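Local coordinates for protein phytase (Citrobacter braakii, PDB 3ZHC) that is a phytase, a member of branch 2 of the histidine phosphatase superfamily, at residues G73-L76 with V77-L80. The protein carries 2 engineered substitutions. Sequence-based numbering, arbitrary orientation.
Sequences GGEL and VSEL
With CG1 of V77 trans to the backbone N (chi1 175°), the other branch, CG2, is left beside that N, 3.4 Å from G73 O. S78 instead holds OG between N and the carbonyl carbon (chi1 67°), which points it back at the carbonyl of E75. OG lies 2.5 Å from E75 O, too short to be taken literally, and S78 has a second conformer, so the exact geometry of this hydrogen bond is doubtful. Serine suits the spot, since its short hydroxyl can bend back to a carbonyl of its own helix. E75 O also accepts E79 N at 3.1 Å, so the hydroxyl would be a second donor on one oxygen. These residues lie in helix 71-90 of the histidine phosphatase fold, where regular i to i+4 bonds run from V77 N to G73 O and from S78 N to G74 O (2.9 Å). The next, L80 N to L76 O, is weak at 3.4 Å; Q376 NE2 also bonds to L76 O. V77, apolar and branched at CB, suits a buried face, packing on T118, A121 and F122 of helix 113-126, while L80 lies against L387 and A393. G73, also buried, brings no side chain, and its N bonds to T70 OG1. E79 bends at chi2, and its OE1 takes a hydrogen bond from L387 N. That N-H would partly offset the negative charge of E79, whose OE2 lies 5.5 Å from the like-charged E75 OE2.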
loop_
_atom_site.group_PDB
_atom_site.type_symbol
_atom_site.label_atom_id
_atom_site.label_comp_id
_atom_site.label_asym_id
_atom_site.label_seq_id
_atom_site.Cartn_x
_atom_site.Cartn_y
_atom_site.Cartn_z
ATOM N N GLY B 73 0.026 -27.213 8.546
ATOM C CA GLY B 73 1.127 -26.318 8.185
ATOM C C GLY B 73 2.150 -27.052 7.332
ATOM O O GLY B 73 2.618 -26.522 6.327
ATOM N N GLY B 74 2.481 -28.279 7.749
ATOM C CA GLY B 74 3.353 -29.160 6.985
ATOM C C GLY B 74 2.793 -29.443 5.595
ATOM O O GLY B 74 3.499 -29.314 4.619
ATOM N N GLU B 75 1.513 -29.816 5.534
ATOM C CA GLU B 75 0.813 -30.123 4.253
ATOM C C GLU B 75 0.869 -28.944 3.259
ATOM O O GLU B 75 1.084 -29.144 2.065
ATOM C CB GLU B 75 -0.644 -30.542 4.517
ATOM C CG GLU B 75 -1.365 -31.162 3.308
ATOM C CD GLU B 75 -2.824 -31.604 3.612
ATOM O OE1 GLU B 75 -3.172 -31.836 4.817
ATOM O OE2 GLU B 75 -3.620 -31.721 2.638
ATOM N N LEU B 76 0.682 -27.726 3.768
ATOM C CA LEU B 76 0.779 -26.503 2.939
ATOM C C LEU B 76 2.213 -26.256 2.425
ATOM O O LEU B 76 2.391 -25.817 1.288
ATOM C CB LEU B 76 0.255 -25.277 3.702
ATOM C CG LEU B 76 -1.263 -25.270 3.918
ATOM C CD1 LEU B 76 -1.662 -24.249 4.952
ATOM C CD2 LEU B 76 -2.009 -25.035 2.559
ATOM N N VAL B 77 3.223 -26.534 3.259
ATOM C CA VAL B 77 4.633 -26.411 2.817
ATOM C C VAL B 77 4.945 -27.493 1.740
ATOM O O VAL B 77 5.685 -27.217 0.796
ATOM C CB VAL B 77 5.645 -26.458 3.983
ATOM C CG1 VAL B 77 7.089 -26.456 3.455
ATOM C CG2 VAL B 77 5.430 -25.275 4.946
ATOM N N SER B 78 4.373 -28.705 1.889
ATOM C CA SER B 78 4.571 -29.785 0.892
ATOM C C SER B 78 3.995 -29.372 -0.466
ATOM O O SER B 78 4.531 -29.737 -1.492
ATOM C CB SER B 78 3.971 -31.124 1.367
ATOM O OG SER B 78 2.555 -31.069 1.451
ATOM N N GLU B 79 2.893 -28.597 -0.453
ATOM C CA GLU B 79 2.323 -28.046 -1.697
ATOM C C GLU B 79 3.308 -27.102 -2.394
ATOM O O GLU B 79 3.404 -27.118 -3.616
ATOM C CB GLU B 79 0.990 -27.306 -1.448
ATOM C CG GLU B 79 -0.195 -28.221 -1.152
ATOM C CD GLU B 79 -0.540 -29.150 -2.308
ATOM O OE1 GLU B 79 -0.204 -28.840 -3.477
ATOM O OE2 GLU B 79 -1.144 -30.193 -2.045
ATOM N N LEU B 80 4.026 -26.279 -1.613
ATOM C CA LEU B 80 5.088 -25.427 -2.170
ATOM C C LEU B 80 6.248 -26.296 -2.677
ATOM O O LEU B 80 6.770 -26.044 -3.745
ATOM C CB LEU B 80 5.589 -24.379 -1.157
ATOM C CG LEU B 80 4.595 -23.272 -0.798
ATOM C CD1 LEU B 80 5.162 -22.402 0.275
ATOM C CD2 LEU B 80 4.199 -22.426 -2.045
#